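Cystathionine beta-lyase family protein, YNBB B.subtilis ortholog (Clostridium acetobutylicum, PDB 3HVY) is probably a pyridoxal-phosphate-dependent carbon-sulfur lyase of the methionine gamma-lyase family, with a putative role in aluminium resistance. Local coordinates at residues D[86-91]-D[230-235]; D[102-107]-D[255-260]; D[217-222]-D[236-241]. All coordinates share one frame; numbering follows the deposited sequence.

Interaction 1: residues D[86-91]-D[230-235]; sequences IFNTES and PTDVGA. With NA (sodium ion), chain X; EDO (1,2-ethanediol), chain Z.
Phe87 and Asn88, at the C-terminal end of helix 74-87, meet Thr231 and Asp232 of a short 3-10 turn in the loop between strands 214-218 and 237-241. Asn88, with positive phi, ends the helix in a Schellman motif; the Phe87 carbonyl just before it is taken up by a side chain. Thr231 supplies the donor, its OG1 giving a hydrogen bond to Phe87 O at 2.6 Å, in the carbonyl plane and on a lone pair. OG1 reaches it from the crowded position between its own backbone N and carbonyl carbon (chi1 49°), and the same oxygen lies at the edge of the Phe87 ring, near its plane. With CG2 anti to the carbonyl carbon, the methyl of Thr231 packs on CG2 of Thr89 at 3.5 Å. This is the close-packed side, continued inward by Ile238, which both Phe87 and Thr231 touch.

Toward solvent the contact becomes polar and hydrated. One water joins Ile86 O to the carboxylate oxygen Asp232 OD2, another joins the backbone carbonyls Asn88 O and Thr231 O. The exposed Asn88 divides its amide between two tasks. OD1 binds the sodium ion at 2.3 Å, beside Asn85 O and two waters, and the metal probably polarises the amide. ND2 donates to O1 of a 1,2-ethanediol, probably from the crystallisation liquor, and to the carboxylate of Asp232, whose plane is turned 60° from that of the amide. Asp232 OD2 also accepts from Glu229 N, while OD1 takes Asn88 ND2 on its syn lone pair at 2.8 Å, nearly straight at 169°.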
loop_
_atom_site.group_PDB
_atom_site.type_symbol
_atom_site.label_atom_id
_atom_site.label_comp_id
_atom_site.label_asym_id
_atom_site.label_seq_id
_atom_site.Cartn_x
_atom_site.Cartn_y
_atom_site.Cartn_z
ATOM N N ILE D 86 17.485 -20.973 4.477
ATOM C CA ILE D 86 17.108 -21.764 3.301
ATOM C C ILE D 86 18.324 -22.056 2.416
ATOM O O ILE D 86 18.534 -23.188 1.946
ATOM C CB ILE D 86 16.010 -21.057 2.473
ATOM C CG1 ILE D 86 14.706 -21.074 3.270
ATOM C CG2 ILE D 86 15.842 -21.721 1.080
ATOM C CD1 ILE D 86 13.602 -20.092 2.736
ATOM N N PHE D 87 19.138 -21.034 2.211
ATOM C CA PHE D 87 20.301 -21.159 1.347
ATOM C C PHE D 87 21.536 -21.742 2.048
ATOM O O PHE D 87 22.564 -21.960 1.425
ATOM C CB PHE D 87 20.639 -19.792 0.733
ATOM C CG PHE D 87 19.729 -19.398 -0.398
ATOM C CD1 PHE D 87 19.844 -20.007 -1.629
ATOM C CD2 PHE D 87 18.757 -18.428 -0.230
ATOM C CE1 PHE D 87 19.011 -19.640 -2.707
ATOM C CE2 PHE D 87 17.927 -18.067 -1.261
ATOM C CZ PHE D 87 18.059 -18.665 -2.521
ATOM N N ASN D 88 21.419 -21.952 3.347
ATOM C CA ASN D 88 22.520 -22.424 4.195
ATOM C C ASN D 88 23.744 -21.525 4.124
ATOM O O ASN D 88 24.880 -22.007 3.985
ATOM C CB ASN D 88 22.831 -23.892 3.881
ATOM C CG ASN D 88 21.678 -24.797 4.233
ATOM O OD1 ASN D 88 21.184 -24.748 5.355
ATOM N ND2 ASN D 88 21.240 -25.625 3.292
ATOM N N THR D 89 23.491 -20.217 4.242
ATOM C CA THR D 89 24.533 -19.196 4.214
ATOM C C THR D 89 24.602 -18.509 5.581
ATOM O O THR D 89 23.669 -18.609 6.384
ATOM C CB THR D 89 24.231 -18.119 3.156
ATOM O OG1 THR D 89 23.007 -17.413 3.482
ATOM C CG2 THR D 89 24.175 -18.724 1.793
ATOM N N GLU D 90 25.703 -17.838 5.857
ATOM C CA GLU D 90 25.807 -17.017 7.073
ATOM C C GLU D 90 24.806 -15.862 7.044
ATOM O O GLU D 90 24.187 -15.553 8.041
ATOM C CB GLU D 90 27.192 -16.407 7.201
ATOM C CG GLU D 90 28.268 -17.421 7.475
ATOM C CD GLU D 90 29.669 -16.830 7.405
ATOM O OE1 GLU D 90 29.871 -15.657 7.034
ATOM O OE2 GLU D 90 30.581 -17.569 7.754
ATOM N N SER D 91 24.636 -15.235 5.889
ATOM C CA SER D 91 23.789 -14.060 5.778
ATOM C C SER D 91 23.007 -13.994 4.494
ATOM O O SER D 91 23.277 -14.714 3.519
ATOM C CB SER D 91 24.632 -12.770 5.816
ATOM O OG SER D 91 25.579 -12.841 6.815
ATOM N N PRO D 230 23.380 -23.212 -5.120
ATOM C CA PRO D 230 24.849 -23.121 -5.298
ATOM C C PRO D 230 25.612 -22.920 -3.984
ATOM O O PRO D 230 26.745 -23.346 -3.851
ATOM C CB PRO D 230 24.997 -21.942 -6.224
ATOM C CG PRO D 230 23.676 -21.869 -6.947
ATOM C CD PRO D 230 22.659 -22.237 -5.940
ATOM N N THR D 231 24.952 -22.296 -3.005
ATOM C CA THR D 231 25.518 -22.043 -1.697
ATOM C C THR D 231 25.699 -23.335 -0.888
ATOM O O THR D 231 26.411 -23.365 0.102
ATOM C CB THR D 231 24.683 -21.026 -0.943
ATOM O OG1 THR D 231 23.310 -21.391 -1.001
ATOM C CG2 THR D 231 24.858 -19.654 -1.553
ATOM N N ASP D 232 25.034 -24.391 -1.318
ATOM C CA ASP D 232 25.164 -25.713 -0.708
ATOM C C ASP D 232 26.362 -26.467 -1.298
ATOM O O ASP D 232 26.709 -27.537 -0.816
ATOM C CB ASP D 232 23.918 -26.548 -0.978
ATOM C CG ASP D 232 22.672 -25.991 -0.295
ATOM O OD1 ASP D 232 22.736 -25.802 0.914
ATOM O OD2 ASP D 232 21.624 -25.750 -0.947
ATOM N N VAL D 233 26.959 -25.957 -2.372
ATOM C CA VAL D 233 28.114 -26.648 -2.976
ATOM C C VAL D 233 29.338 -25.737 -3.138
ATOM O O VAL D 233 30.114 -25.875 -4.074
ATOM C CB VAL D 233 27.679 -27.365 -4.319
ATOM C CG1 VAL D 233 26.625 -28.470 -4.005
ATOM C CG2 VAL D 233 27.133 -26.412 -5.280
ATOM N N GLY D 234 29.456 -24.744 -2.258
ATOM C CA GLY D 234 30.661 -23.907 -2.171
ATOM C C GLY D 234 30.602 -22.485 -2.668
ATOM O O GLY D 234 31.620 -21.810 -2.677
ATOM N N ALA D 235 29.457 -22.023 -3.141
ATOM C CA ALA D 235 29.358 -20.658 -3.565
ATOM C C ALA D 235 29.524 -19.773 -2.330
ATOM O O ALA D 235 28.933 -20.062 -1.278
ATOM C CB ALA D 235 27.969 -20.383 -4.264
HETATM NA NA NA X . 19.562 -24.079 6.806
HETATM C C1 EDO Z . 18.909 -28.589 1.696
HETATM O O1 EDO Z . 18.934 -27.626 2.788
HETATM C C2 EDO Z . 20.129 -28.598 0.797
HETATM O O2 EDO Z . 21.073 -29.602 1.239
HETATM O O HOH W 1 19.103 -25.091 0.115
HETATM O O HOH W 2 26.880 -21.498 2.140
HETATM O O HOH W 3 19.636 -25.962 8.298
HETATM O O HOH W 4 21.372 -22.594 8.047
#

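Interaction 2: residues D[102-107]-D[255-260]; sequences THAIGA and GYIAGK
Ile257 projects from strand 255-259 against helix 102-107, meeting Ala104 and Ala107, which lie one helical turn apart. Its CB directs the side chain at the helix, and CG1 stands anti to the carbonyl carbon (chi1 -61°). CG1 comes within 3.8 Å of Ala104 O and 4.4 Å of Ala104 CB. Chi2 of 179° then carries the chain on fully extended, and the terminal CD1 arrives 3.4 Å from Ala104 O and 4.1 Å from Ala107 CB. The tip therefore touches both a methyl and a backbone carbonyl of the helix. The other branch, CG2, runs instead to Ile237 of the adjoining strand, and Ala267 of helix 261-271 adds a further apolar neighbour.

At the start of the strand a methyl meets the backbone itself. Ala104 CB lies 3.7 Å from Tyr256 O and 4.5 Å from Gly255 CA, where Gly255 has no side chain to come between. The small residues here are consistent with the 7.6 Å approach of the two axes, inclined by 28°. Tyr256 turns its side chain to the other face of the strand, where its OH bonds to Glu223 and to Asn219.

All the touching residues are buried, and methyl groups meet both other methyls and backbone carbonyl oxygens. On the same helix, Thr102 OG1 hydrogen-bonds a phosphate oxygen, OP1, of the modified Lys244, so the packing lays a phosphate-binding helix over the central sheet: the alpha/beta arrangement of the large domain in fold-type I pyridoxal-phosphate enzymes.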
loop_
_atom_site.group_PDB
_atom_site.type_symbol
_atom_site.label_atom_id
_atom_site.label_comp_id
_atom_site.label_asym_id
_atom_site.label_seq_id
_atom_site.Cartn_x
_atom_site.Cartn_y
_atom_site.Cartn_z
ATOM N N THR D 102 19.513 -7.661 -12.083
ATOM C CA THR D 102 20.775 -7.101 -12.514
ATOM C C THR D 102 21.374 -6.211 -11.447
ATOM O O THR D 102 22.609 -6.214 -11.241
ATOM C CB THR D 102 20.661 -6.323 -13.830
ATOM O OG1 THR D 102 20.212 -7.201 -14.851
ATOM C CG2 THR D 102 22.023 -5.796 -14.250
ATOM N N HIS D 103 20.501 -5.473 -10.746
ATOM C CA HIS D 103 20.895 -4.580 -9.685
ATOM C C HIS D 103 21.483 -5.403 -8.560
ATOM O O HIS D 103 22.543 -5.060 -8.049
ATOM C CB HIS D 103 19.667 -3.801 -9.215
ATOM C CG HIS D 103 19.936 -2.730 -8.203
ATOM N ND1 HIS D 103 18.938 -1.883 -7.749
ATOM C CD2 HIS D 103 21.071 -2.344 -7.573
ATOM C CE1 HIS D 103 19.442 -1.057 -6.853
ATOM N NE2 HIS D 103 20.741 -1.308 -6.737
ATOM N N ALA D 104 20.821 -6.486 -8.173
ATOM C CA ALA D 104 21.322 -7.359 -7.088
ATOM C C ALA D 104 22.677 -7.994 -7.453
ATOM O O ALA D 104 23.598 -8.013 -6.633
ATOM C CB ALA D 104 20.325 -8.438 -6.757
ATOM N N ILE D 105 22.797 -8.451 -8.694
ATOM C CA ILE D 105 24.021 -9.061 -9.198
ATOM C C ILE D 105 25.137 -8.028 -9.227
ATOM O O ILE D 105 26.200 -8.237 -8.649
ATOM C CB ILE D 105 23.813 -9.728 -10.591
ATOM C CG1 ILE D 105 22.903 -10.978 -10.458
ATOM C CG2 ILE D 105 25.184 -10.117 -11.233
ATOM C CD1 ILE D 105 22.264 -11.364 -11.725
ATOM N N GLY D 106 24.863 -6.887 -9.836
ATOM C CA GLY D 106 25.806 -5.768 -9.844
ATOM C C GLY D 106 26.296 -5.320 -8.475
ATOM O O GLY D 106 27.481 -5.049 -8.310
ATOM N N ALA D 107 25.395 -5.226 -7.499
ATOM C CA ALA D 107 25.751 -4.797 -6.161
ATOM C C ALA D 107 26.705 -5.838 -5.521
ATOM O O ALA D 107 27.633 -5.484 -4.788
ATOM C CB ALA D 107 24.491 -4.611 -5.314
ATOM N N GLY D 255 15.046 -7.937 -4.949
ATOM C CA GLY D 255 16.153 -8.848 -5.218
ATOM C C GLY D 255 16.736 -9.355 -3.906
ATOM O O GLY D 255 16.368 -8.875 -2.824
ATOM N N TYR D 256 17.654 -10.316 -4.017
ATOM C CA TYR D 256 18.312 -10.870 -2.874
ATOM C C TYR D 256 19.803 -11.078 -3.167
ATOM O O TYR D 256 20.211 -11.233 -4.322
ATOM C CB TYR D 256 17.633 -12.165 -2.413
ATOM C CG TYR D 256 17.891 -13.369 -3.310
ATOM C CD1 TYR D 256 17.053 -13.649 -4.382
ATOM C CD2 TYR D 256 18.991 -14.214 -3.077
ATOM C CE1 TYR D 256 17.318 -14.728 -5.222
ATOM C CE2 TYR D 256 19.258 -15.292 -3.924
ATOM C CZ TYR D 256 18.406 -15.550 -4.983
ATOM O OH TYR D 256 18.614 -16.609 -5.847
ATOM N N ILE D 257 20.585 -11.010 -2.094
ATOM C CA ILE D 257 21.976 -11.392 -2.068
ATOM C C ILE D 257 22.152 -12.288 -0.855
ATOM O O ILE D 257 21.607 -12.007 0.190
ATOM C CB ILE D 257 22.917 -10.201 -1.974
ATOM C CG1 ILE D 257 22.739 -9.319 -3.178
ATOM C CG2 ILE D 257 24.432 -10.723 -1.798
ATOM C CD1 ILE D 257 23.605 -8.058 -3.202
ATOM N N ALA D 258 22.857 -13.402 -1.017
ATOM C CA ALA D 258 23.040 -14.376 0.052
ATOM C C ALA D 258 24.435 -14.969 -0.023
ATOM O O ALA D 258 25.000 -15.177 -1.100
ATOM C CB ALA D 258 22.017 -15.497 -0.013
ATOM N N GLY D 259 24.975 -15.275 1.144
ATOM C CA GLY D 259 26.329 -15.818 1.233
ATOM C C GLY D 259 27.025 -15.560 2.558
ATOM O O GLY D 259 26.392 -15.381 3.604
ATOM N N LYS D 260 28.349 -15.550 2.509
ATOM C CA LYS D 260 29.153 -15.250 3.655
ATOM C C LYS D 260 28.867 -13.849 4.116
ATOM O O LYS D 260 28.730 -12.963 3.307
ATOM C CB LYS D 260 30.659 -15.437 3.318
ATOM C CG LYS D 260 30.912 -16.910 2.955
ATOM C CD LYS D 260 32.183 -17.490 3.398
ATOM C CE LYS D 260 32.226 -19.007 3.086
ATOM N NZ LYS D 260 31.862 -19.898 4.250
#

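Interaction 3: residues D[217-222]-D[236-241]; sequences VDNCYG and DIIAGS
Val217 and Ile238 are paired in parallel strands, their side chains on one face of the sheet and joined by an apolar contact, CB of Val217 to CG2 of Ile238, at 4.1 Å. The next pair, Asp218 and Ala239, projects from the other face. The strands advance together through Val217 N to Ile237 O at 3.0 Å and Asn219 N to Ala239 O at 2.9 Å. Between them the bond from Ala239 N to Val217 O is weak, and the same carbonyl receives a CA-H contact from Ile238 at 3.2 Å.

Asn219 and Ile238 lie side by side and point the same way. CD1 of Ile238 approaches ND2 of Asn219 at 4.0 Å, so a methyl rests beside an amide whose polar ends are engaged elsewhere: OD1 accepts from Arg184, and ND2 donates to Glu229 and to the Tyr256 hydroxyl. Those partners probably fix the turn of the amide.

Asp218 has CG anti to its backbone N (chi1 172°). Its OD1 accepts from Cys220 N at 3.1 Å, forming an Asx turn, and OD2 hydrogen-bonds N1 of the pyridoxal-phosphate group carried by Lys244. In enzymes of this fold an aspartate at N1 is a hallmark of the cofactor site; here the Asx turn ties its other oxygen to the main chain. Cys220, within the type II turn from Asn219 to Gly222, sets SG 3.8 Å from Gly240 CA, alongside the second strand.

The pair runs through the middle of the mixed sheet. Strand 255-259 flanks 237-241 antiparallel, strand 177-183 borders 214-218, and Ile105 of helix 101-111 covers Asp218, Cys220 and Ala239.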
loop_
_atom_site.group_PDB
_atom_site.type_symbol
_atom_site.label_atom_id
_atom_site.label_comp_id
_atom_site.label_asym_id
_atom_site.label_seq_id
_atom_site.Cartn_x
_atom_site.Cartn_y
_atom_site.Cartn_z
ATOM N N VAL D 217 27.843 -16.825 -7.727
ATOM C CA VAL D 217 26.890 -17.411 -8.736
ATOM C C VAL D 217 25.611 -16.556 -8.912
ATOM O O VAL D 217 24.892 -16.299 -7.960
ATOM C CB VAL D 217 26.486 -18.839 -8.355
ATOM C CG1 VAL D 217 25.635 -19.558 -9.446
ATOM C CG2 VAL D 217 27.750 -19.657 -8.041
ATOM N N ASP D 218 25.383 -16.096 -10.135
ATOM C CA ASP D 218 24.127 -15.475 -10.553
ATOM C C ASP D 218 23.114 -16.605 -10.545
ATOM O O ASP D 218 23.200 -17.513 -11.381
ATOM C CB ASP D 218 24.322 -14.908 -11.950
ATOM C CG ASP D 218 23.032 -14.412 -12.585
ATOM O OD1 ASP D 218 21.956 -14.610 -11.973
ATOM O OD2 ASP D 218 23.108 -13.860 -13.735
ATOM N N ASN D 219 22.198 -16.594 -9.568
ATOM C CA ASN D 219 21.282 -17.734 -9.355
ATOM C C ASN D 219 19.913 -17.528 -10.005
ATOM O O ASN D 219 18.993 -18.272 -9.733
ATOM C CB ASN D 219 21.075 -17.942 -7.857
ATOM C CG ASN D 219 20.714 -19.345 -7.526
ATOM O OD1 ASN D 219 21.184 -20.274 -8.195
ATOM N ND2 ASN D 219 19.850 -19.539 -6.486
ATOM N N CYS D 220 19.766 -16.464 -10.790
ATOM C CA CYS D 220 18.493 -16.195 -11.428
ATOM C C CYS D 220 17.892 -17.396 -12.180
ATOM O O CYS D 220 18.564 -18.016 -12.967
ATOM C CB CYS D 220 18.628 -15.019 -12.398
ATOM S SG CYS D 220 18.712 -13.386 -11.586
ATOM N N TYR D 221 16.617 -17.636 -11.922
ATOM C CA TYR D 221 15.780 -18.670 -12.528
ATOM C C TYR D 221 16.002 -20.051 -11.968
ATOM O O TYR D 221 15.320 -21.010 -12.350
ATOM C CB TYR D 221 15.986 -18.766 -14.012
ATOM C CG TYR D 221 15.497 -17.569 -14.818
ATOM C CD1 TYR D 221 14.158 -17.300 -14.900
ATOM C CD2 TYR D 221 16.365 -16.768 -15.548
ATOM C CE1 TYR D 221 13.669 -16.294 -15.670
ATOM C CE2 TYR D 221 15.857 -15.702 -16.340
ATOM C CZ TYR D 221 14.508 -15.507 -16.388
ATOM O OH TYR D 221 13.929 -14.498 -17.129
ATOM N N GLY D 222 16.943 -20.186 -11.063
ATOM C CA GLY D 222 17.257 -21.522 -10.577
ATOM C C GLY D 222 16.695 -21.859 -9.200
ATOM O O GLY D 222 16.793 -22.997 -8.755
ATOM N N ASP D 236 30.296 -18.690 -2.462
ATOM C CA ASP D 236 30.483 -17.698 -1.391
ATOM C C ASP D 236 29.395 -16.644 -1.331
ATOM O O ASP D 236 29.130 -16.077 -0.295
ATOM C CB ASP D 236 31.812 -16.990 -1.571
ATOM C CG ASP D 236 32.999 -17.919 -1.344
ATOM O OD1 ASP D 236 33.006 -18.616 -0.322
ATOM O OD2 ASP D 236 33.905 -17.948 -2.203
ATOM N N ILE D 237 28.782 -16.367 -2.465
ATOM C CA ILE D 237 27.781 -15.373 -2.571
ATOM C C ILE D 237 26.973 -15.626 -3.834
ATOM O O ILE D 237 27.495 -16.055 -4.876
ATOM C CB ILE D 237 28.397 -13.940 -2.504
ATOM C CG1 ILE D 237 27.311 -12.868 -2.517
ATOM C CG2 ILE D 237 29.501 -13.729 -3.547
ATOM C CD1 ILE D 237 27.830 -11.400 -2.273
ATOM N N ILE D 238 25.673 -15.416 -3.699
ATOM C CA ILE D 238 24.725 -15.577 -4.814
ATOM C C ILE D 238 23.794 -14.359 -4.845
ATOM O O ILE D 238 23.714 -13.623 -3.869
ATOM C CB ILE D 238 23.910 -16.884 -4.717
ATOM C CG1 ILE D 238 22.943 -16.872 -3.519
ATOM C CG2 ILE D 238 24.826 -18.104 -4.636
ATOM C CD1 ILE D 238 22.009 -18.098 -3.488
ATOM N N ALA D 239 23.112 -14.157 -5.976
ATOM C CA ALA D 239 22.179 -13.051 -6.157
ATOM C C ALA D 239 21.098 -13.471 -7.106
ATOM O O ALA D 239 21.314 -14.351 -7.990
ATOM C CB ALA D 239 22.866 -11.779 -6.694
ATOM N N GLY D 240 19.931 -12.852 -6.931
ATOM C CA GLY D 240 18.761 -13.135 -7.768
ATOM C C GLY D 240 17.661 -12.104 -7.670
ATOM O O GLY D 240 17.791 -11.149 -6.921
ATOM N N SER D 241 16.591 -12.314 -8.448
ATOM C CA SER D 241 15.459 -11.391 -8.588
ATOM C C SER D 241 14.239 -11.959 -7.908
ATOM O O SER D 241 13.957 -13.130 -8.029
ATOM C CB SER D 241 15.117 -11.154 -10.068
ATOM O OG SER D 241 13.910 -10.407 -10.234
#

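In the fold
Interactions 2 and 3 involve strands of the central sheet, and interaction 1 packs beside it through Ile238. Interactions 2 and 3, with centres about 7 Å apart, meet through neighbouring antiparallel strands, where Ala258 O lies 2.7 Å from Ile238 N, a probable hydrogen bond. Interaction 1 sits nearer the surface, its centre about 11 Å from that of interaction 3; Phe87 CD1 and Ile238 CD1 approach to 3.4 Å there. It also adjoins interaction 2, with Ser91 N 2.9 Å from Gly259 O. The modified Lys244 links the two inner contacts: Thr102 on helix 102-107 holds its phosphate and Asp218 on 217-222 its ring nitrogen. The sodium ion belongs to interaction 1, at the surface.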